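Local atomic coordinates of uncharacterized protein TCIL3000_10_9440 (Trypanosoma congolense, PDB entry 5KMX), a protein that is of unknown function but, as a membrane-bound surface antigen of the parasite's insect stage with a bilobed ectodomain, may act as a sensor. Residues His116-His119 / Asp120-Arg123; Asn24-Glu27 / Lys28-Gly31; Leu45-Pro48 / Gly49-Ser52. All coordinates share one frame; numbering follows the deposited sequence.

In the fold
From the N terminus the chain forms helix 11-20 and reaches interaction 2, residues 24-31, a set of tight turns that leads into strand 31-33. Interaction 3, residues 45-52, follows: it closes the loop between the antiparallel strands 36-45 and 53-63 and packs against helices 11-20 and 208-216. Its centre lies about 24 Å from that of interaction 2. Interaction 1, in helix 116-128, comes last and far off, its centre about 50 Å from that of interaction 2 and on the opposite side of the chain's centre. The three contacts follow in series, neither nested nor crossed, and each is local. The long antiparallel strands 85-100 and 145-165 run toward helix 116-128, linking it to the main sheet.

Interaction 1 of 3, residues His116-His119 / Asp120-Arg123; sequences HRKH and DEFR
Arg-117 and Glu-121, one helical turn apart, are joined by a salt bridge of 3.1 Å from NH1 to OE1. Their side chains meet at about a right angle, the guanidinium and carboxylate planes 58° apart. OE1 lies well out of the guanidinium plane, so the attraction is one of charge and no N-H points at the oxygen. A bend at chi2 (67°) lets the arginine run forward along the helix, toward Glu-121. In the backbone, Arg-123 N donates to His-119 O at 2.9 Å, while the earlier bond, Asp-120 N to His-116 O, is weak at 3.4 Å. The Asp-120 carboxylate folds back over the first turn, CG between backbone N and carbonyl carbon, but OD1 then crowds implausibly against the carbonyl oxygens of His-116 and Arg-117, so its exact placing is doubtful. Asp-120 OD2 comes within 3.4 Å of His-116 CE1, the ring turned 77° from the carboxylate. Asp-120 OD1 lies near the guanidinium plane of Arg-117, 4.1 Å from its NH1, where opposite charges probably still attract beyond salt-bridge range. Packing follows on the inner side: Phe-122 CB rests 3.3 Å from His-119 O, and both rings meet Tyr-99 of strand 85-100. His-119 NE2 is hydrogen-bonded to Tyr-133 OH, and Arg-123 touches Tyr-133. Helix 116-128 lies against strands 132-135 and 145-165, contacting Cys-146 and Cys-149, and the Cys-126 to Cys-149 disulfide joins the helix to the latter strand.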
loop_
_atom_site.group_PDB
_atom_site.type_symbol
_atom_site.label_atom_id
_atom_site.label_comp_id
_atom_site.label_asym_id
_atom_site.label_seq_id
_atom_site.Cartn_x
_atom_site.Cartn_y
_atom_site.Cartn_z
ATOM N N HIS A 116 -21.330 18.573 17.830
ATOM C CA HIS A 116 -21.513 17.649 18.943
ATOM C C HIS A 116 -22.118 16.319 18.498
ATOM O O HIS A 116 -21.718 15.257 18.977
ATOM C CB HIS A 116 -22.398 18.290 20.014
ATOM C CG HIS A 116 -22.727 17.376 21.155
ATOM N ND1 HIS A 116 -23.778 16.490 21.117
ATOM C CD2 HIS A 116 -22.140 17.218 22.366
ATOM C CE1 HIS A 116 -23.827 15.819 22.257
ATOM N NE2 HIS A 116 -22.847 16.242 23.028
ATOM N N ARG A 117 -23.080 16.380 17.582
ATOM C CA ARG A 117 -23.795 15.187 17.137
ATOM C C ARG A 117 -22.928 14.290 16.253
ATOM O O ARG A 117 -23.008 13.064 16.336
ATOM C CB ARG A 117 -25.068 15.589 16.386
ATOM C CG ARG A 117 -25.852 14.430 15.779
ATOM C CD ARG A 117 -26.454 13.521 16.841
ATOM N NE ARG A 117 -27.111 12.356 16.248
ATOM C CZ ARG A 117 -26.525 11.180 16.033
ATOM N NH1 ARG A 117 -25.254 10.984 16.368
ATOM N NH2 ARG A 117 -27.214 10.188 15.485
ATOM N N LYS A 118 -22.116 14.901 15.397
ATOM C CA LYS A 118 -21.241 14.146 14.504
ATOM C C LYS A 118 -19.960 13.703 15.206
ATOM O O LYS A 118 -19.219 12.862 14.692
ATOM C CB LYS A 118 -20.890 14.979 13.269
ATOM C CG LYS A 118 -22.026 15.121 12.268
ATOM C CD LYS A 118 -21.529 15.701 10.952
ATOM C CE LYS A 118 -22.635 15.754 9.910
ATOM N NZ LYS A 118 -23.741 16.668 10.306
ATOM N N HIS A 119 -19.706 14.269 16.381
ATOM C CA HIS A 119 -18.483 13.989 17.124
ATOM C C HIS A 119 -18.579 12.688 17.918
ATOM O O HIS A 119 -17.684 11.846 17.848
ATOM C CB HIS A 119 -18.164 15.159 18.060
ATOM C CG HIS A 119 -17.039 14.888 19.012
ATOM N ND1 HIS A 119 -16.956 15.487 20.249
ATOM C CD2 HIS A 119 -15.948 14.094 18.902
ATOM C CE1 HIS A 119 -15.866 15.065 20.867
ATOM N NE2 HIS A 119 -15.238 14.220 20.072
ATOM N N ASP A 120 -19.660 12.520 18.671
ATOM C CA ASP A 120 -19.790 11.360 19.549
ATOM C C ASP A 120 -20.094 10.077 18.777
ATOM O O ASP A 120 -19.872 8.981 19.290
ATOM C CB ASP A 120 -20.870 11.593 20.614
ATOM C CG ASP A 120 -22.084 12.323 20.076
ATOM O OD1 ASP A 120 -22.285 12.319 18.844
ATOM O OD2 ASP A 120 -22.839 12.900 20.887
ATOM N N GLU A 121 -20.598 10.201 17.552
ATOM C CA GLU A 121 -20.802 9.023 16.718
ATOM C C GLU A 121 -19.446 8.559 16.195
ATOM O O GLU A 121 -19.147 7.365 16.202
ATOM C CB GLU A 121 -21.775 9.309 15.568
ATOM C CG GLU A 121 -21.296 10.331 14.552
ATOM C CD GLU A 121 -22.349 10.642 13.504
ATOM O OE1 GLU A 121 -23.414 11.182 13.871
ATOM O OE2 GLU A 121 -22.115 10.339 12.315
ATOM N N PHE A 122 -18.625 9.513 15.759
ATOM C CA PHE A 122 -17.238 9.234 15.401
ATOM C C PHE A 122 -16.559 8.540 16.573
ATOM O O PHE A 122 -15.786 7.597 16.395
ATOM C CB PHE A 122 -16.496 10.528 15.038
ATOM C CG PHE A 122 -15.032 10.334 14.735
ATOM C CD1 PHE A 122 -14.106 10.207 15.761
ATOM C CD2 PHE A 122 -14.580 10.299 13.426
ATOM C CE1 PHE A 122 -12.763 10.030 15.484
ATOM C CE2 PHE A 122 -13.237 10.128 13.146
ATOM C CZ PHE A 122 -12.328 9.994 14.177
ATOM N N ARG A 123 -16.864 9.019 17.775
ATOM C CA ARG A 123 -16.351 8.429 19.002
ATOM C C ARG A 123 -16.854 7.000 19.147
ATOM O O ARG A 123 -16.093 6.088 19.467
ATOM C CB ARG A 123 -16.780 9.257 20.212
ATOM C CG ARG A 123 -15.917 9.065 21.442
ATOM C CD ARG A 123 -16.603 9.623 22.681
ATOM N NE ARG A 123 -15.649 9.940 23.745
ATOM C CZ ARG A 123 -15.562 11.113 24.373
ATOM N NH1 ARG A 123 -14.652 11.279 25.322
ATOM N NH2 ARG A 123 -16.372 12.123 24.069
#

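Interaction 2 of 3, residues Asn24-Glu27 / Lys28-Gly31; sequences NPIE and KWTG
Ile-26 and Trp-29 form the dense side of a run of overlapping turns that ends in an inverse gamma turn centred on Trp-29. Two backbone bonds tie the halves together, Lys-28 N to Pro-25 O (3.1 Å) and Trp-29 N to Ile-26 O (3.0 Å). In each the donor stands above the carbonyl plane, by 54° and 61°, so neither N-H lies on a lone pair. The indole spreads beneath Ile-26, and both side chains are buried. Both pack on strand 197-204, Ile-26 on Ser-204 and Trp-29 on Leu-202 and Ser-204; Phe-21 touches Ile-26, and Tyr-170 of strand 169-172 meets the indole edge-to-face. The other side is looser. Lys-28 runs outward as an extended chain, leaving only its first carbons near the turn, with CB 3.4 Å from Pro-25 O. Glu-27 is likewise exposed. Beyond the turns, Thr-30 and Gly-31 head into strand 31-33, and Thr-30 is held by Asn-80. Back on the packed side, Ile-26 CG2, anti to its own backbone nitrogen, reaches over one indole face 3.7 Å from Trp-29 CE3. Ile-26 CA makes a CH-pi contact with the five-membered ring of Trp-29, 3.9 Å above the centroid and just 7° off the ring normal.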
loop_
_atom_site.group_PDB
_atom_site.type_symbol
_atom_site.label_atom_id
_atom_site.label_comp_id
_atom_site.label_asym_id
_atom_site.label_seq_id
_atom_site.Cartn_x
_atom_site.Cartn_y
_atom_site.Cartn_z
ATOM N N ASN A 24 7.623 -4.324 -20.820
ATOM C CA ASN A 24 8.076 -5.561 -21.456
ATOM C C ASN A 24 8.953 -6.447 -20.564
ATOM O O ASN A 24 8.701 -7.647 -20.456
ATOM C CB ASN A 24 8.827 -5.236 -22.750
ATOM C CG ASN A 24 7.931 -4.603 -23.799
ATOM O OD1 ASN A 24 6.728 -4.863 -23.844
ATOM N ND2 ASN A 24 8.515 -3.767 -24.649
ATOM N N PRO A 25 9.988 -5.871 -19.927
ATOM C CA PRO A 25 10.825 -6.712 -19.061
ATOM C C PRO A 25 10.071 -7.330 -17.883
ATOM O O PRO A 25 10.425 -8.421 -17.438
ATOM C CB PRO A 25 11.904 -5.743 -18.558
ATOM C CG PRO A 25 11.371 -4.375 -18.830
ATOM C CD PRO A 25 10.532 -4.508 -20.051
ATOM N N ILE A 26 9.042 -6.643 -17.395
ATOM C CA ILE A 26 8.279 -7.118 -16.246
ATOM C C ILE A 26 7.447 -8.347 -16.612
ATOM O O ILE A 26 7.058 -9.130 -15.745
ATOM C CB ILE A 26 7.357 -6.012 -15.695
ATOM C CG1 ILE A 26 8.179 -4.769 -15.339
ATOM C CG2 ILE A 26 6.601 -6.505 -14.465
ATOM C CD1 ILE A 26 7.346 -3.541 -15.044
ATOM N N GLU A 27 7.187 -8.521 -17.905
ATOM C CA GLU A 27 6.467 -9.693 -18.395
ATOM C C GLU A 27 7.223 -10.986 -18.088
ATOM O O GLU A 27 6.659 -12.079 -18.168
ATOM C CB GLU A 27 6.229 -9.582 -19.902
ATOM C CG GLU A 27 5.471 -8.330 -20.332
ATOM C CD GLU A 27 4.010 -8.345 -19.913
ATOM O OE1 GLU A 27 3.530 -9.400 -19.450
ATOM O OE2 GLU A 27 3.343 -7.296 -20.048
ATOM N N LYS A 28 8.502 -10.852 -17.746
ATOM C CA LYS A 28 9.352 -11.997 -17.441
ATOM C C LYS A 28 9.407 -12.305 -15.946
ATOM O O LYS A 28 10.087 -13.242 -15.527
ATOM C CB LYS A 28 10.770 -11.751 -17.958
ATOM C CG LYS A 28 10.856 -11.507 -19.454
ATOM C CD LYS A 28 12.267 -11.126 -19.869
ATOM C CE LYS A 28 12.444 -11.212 -21.375
ATOM N NZ LYS A 28 13.832 -10.871 -21.787
ATOM N N TRP A 29 8.695 -11.520 -15.142
ATOM C CA TRP A 29 8.761 -11.660 -13.691
ATOM C C TRP A 29 7.902 -12.811 -13.170
ATOM O O TRP A 29 7.044 -12.619 -12.308
ATOM C CB TRP A 29 8.341 -10.353 -13.011
ATOM C CG TRP A 29 9.388 -9.285 -13.062
ATOM C CD1 TRP A 29 10.537 -9.293 -13.799
ATOM C CD2 TRP A 29 9.387 -8.051 -12.334
ATOM N NE1 TRP A 29 11.249 -8.140 -13.579
ATOM C CE2 TRP A 29 10.565 -7.362 -12.684
ATOM C CE3 TRP A 29 8.506 -7.464 -11.423
ATOM C CZ2 TRP A 29 10.881 -6.112 -12.155
ATOM C CZ3 TRP A 29 8.822 -6.223 -10.902
ATOM C CH2 TRP A 29 9.999 -5.562 -11.267
ATOM N N THR A 30 8.138 -14.007 -13.697
ATOM C CA THR A 30 7.562 -15.215 -13.122
ATOM C C THR A 30 8.469 -15.684 -11.995
ATOM O O THR A 30 9.576 -15.171 -11.830
ATOM C CB THR A 30 7.404 -16.341 -14.157
ATOM O OG1 THR A 30 8.662 -16.590 -14.794
ATOM C CG2 THR A 30 6.368 -15.960 -15.200
ATOM N N GLY A 31 7.999 -16.657 -11.223
ATOM C CA GLY A 31 8.764 -17.183 -10.111
ATOM C C GLY A 31 7.846 -17.588 -8.981
ATOM O O GLY A 31 6.769 -18.136 -9.218
#

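Interaction 3 of 3, residues Leu45-Pro48 / Gly49-Ser52; sequences LNVP and GFKS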
loop_
_atom_site.group_PDB
_atom_site.type_symbol
_atom_site.label_atom_id
_atom_site.label_comp_id
_atom_site.label_asym_id
_atom_site.label_seq_id
_atom_site.Cartn_x
_atom_site.Cartn_y
_atom_site.Cartn_z
ATOM N N LEU A 45 -4.430 1.868 -15.539
ATOM C CA LEU A 45 -4.607 2.912 -14.538
ATOM C C LEU A 45 -5.485 4.019 -15.118
ATOM O O LEU A 45 -5.075 4.724 -16.041
ATOM C CB LEU A 45 -3.250 3.471 -14.102
ATOM C CG LEU A 45 -3.077 3.890 -12.642
ATOM C CD1 LEU A 45 -3.185 2.692 -11.712
ATOM C CD2 LEU A 45 -1.737 4.590 -12.460
ATOM N N ASN A 46 -6.693 4.161 -14.580
ATOM C CA ASN A 46 -7.655 5.134 -15.091
ATOM C C ASN A 46 -7.598 6.461 -14.342
ATOM O O ASN A 46 -8.109 6.580 -13.229
ATOM C CB ASN A 46 -9.073 4.565 -15.024
ATOM C CG ASN A 46 -9.467 3.836 -16.294
ATOM O OD1 ASN A 46 -9.872 4.457 -17.276
ATOM N ND2 ASN A 46 -9.349 2.512 -16.282
ATOM N N VAL A 47 -6.965 7.449 -14.968
ATOM C CA VAL A 47 -6.855 8.795 -14.415
ATOM C C VAL A 47 -7.395 9.799 -15.439
ATOM O O VAL A 47 -7.097 9.684 -16.630
ATOM C CB VAL A 47 -5.389 9.133 -14.042
ATOM C CG1 VAL A 47 -4.442 8.748 -15.168
ATOM C CG2 VAL A 47 -5.236 10.606 -13.681
ATOM N N PRO A 48 -8.202 10.780 -14.985
ATOM C CA PRO A 48 -8.803 11.748 -15.913
ATOM C C PRO A 48 -7.796 12.474 -16.807
ATOM O O PRO A 48 -6.739 12.891 -16.334
ATOM C CB PRO A 48 -9.493 12.745 -14.977
ATOM C CG PRO A 48 -9.801 11.965 -13.762
ATOM C CD PRO A 48 -8.674 10.992 -13.602
ATOM N N GLY A 49 -8.134 12.616 -18.086
ATOM C CA GLY A 49 -7.311 13.356 -19.027
ATOM C C GLY A 49 -6.229 12.521 -19.685
ATOM O O GLY A 49 -5.426 13.042 -20.463
ATOM N N PHE A 50 -6.209 11.226 -19.379
ATOM C CA PHE A 50 -5.218 10.308 -19.935
ATOM C C PHE A 50 -5.875 9.128 -20.636
ATOM O O PHE A 50 -6.937 8.659 -20.223
ATOM C CB PHE A 50 -4.293 9.780 -18.834
ATOM C CG PHE A 50 -3.424 10.831 -18.206
ATOM C CD1 PHE A 50 -3.886 11.593 -17.147
ATOM C CD2 PHE A 50 -2.137 11.048 -18.668
ATOM C CE1 PHE A 50 -3.084 12.557 -16.565
ATOM C CE2 PHE A 50 -1.331 12.009 -18.090
ATOM C CZ PHE A 50 -1.805 12.764 -17.038
ATOM N N LYS A 51 -5.236 8.650 -21.699
ATOM C CA LYS A 51 -5.588 7.361 -22.275
ATOM C C LYS A 51 -5.235 6.290 -21.250
ATOM O O LYS A 51 -4.438 6.541 -20.345
ATOM C CB LYS A 51 -4.854 7.129 -23.598
ATOM C CG LYS A 51 -5.371 7.988 -24.744
ATOM C CD LYS A 51 -4.576 7.777 -26.026
ATOM C CE LYS A 51 -3.309 8.619 -26.051
ATOM N NZ LYS A 51 -2.622 8.553 -27.373
ATOM N N SER A 52 -5.828 5.107 -21.381
ATOM C CA SER A 52 -5.615 4.030 -20.416
ATOM C C SER A 52 -4.126 3.761 -20.192
ATOM O O SER A 52 -3.399 3.402 -21.116
ATOM C CB SER A 52 -6.314 2.752 -20.879
ATOM O OG SER A 52 -7.722 2.892 -20.807
#
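Val-47 and Phe-50 face each other across a tight reversal, and their side chains meet at a slant. Val-47 CG1 does most of the touching, 3.5 Å from Phe-50 CD1, and CG2 lies alongside at 3.8 Å from the same carbon. Both methyls can reach the one ring position because CG1 of the valine sits between the backbone N and the carbonyl carbon (chi1 47°), the other branch lying anti to the nitrogen. The phenylalanine ring, with CG anti to its own carbonyl carbon, is turned back over the turn and presents its edge to the backbone. Pro-48 O lies near the ring plane, 3.2 Å from Phe-50 CD1, and Val-47 O is also met at the edge. Beneath these side chains is a type II beta turn, Val-47 to Phe-50, in which Pro-48 and Gly-49 hold the two corner positions. It is closed by Phe-50 N to Val-47 O at 3.3 Å, with an N-H...O angle of 141°, well short of straight. Gly-49 takes positive phi (87°), as the third residue of a type II turn does. This turn is the tip of the loop between the antiparallel strands 36-45 and 53-63. Past the turn the arms come together again, the CA atoms of Asn-46 and Ser-52 5.8 Å apart, though Asn-46 OD1 and Ser-52 OG stay 4.4 Å apart, and the strand pairing resumes with the backbone bonding of Leu-45 and Ile-53. On the helix side, Phe-50 meets Phe-14 edge-to-face and touches Arg-11 and Lys-15 of helix 11-20. Arg-11 NH2 hydrogen-bonds to Pro-48 O, the same carbonyl oxygen that lies at the edge of the Phe-50 ring.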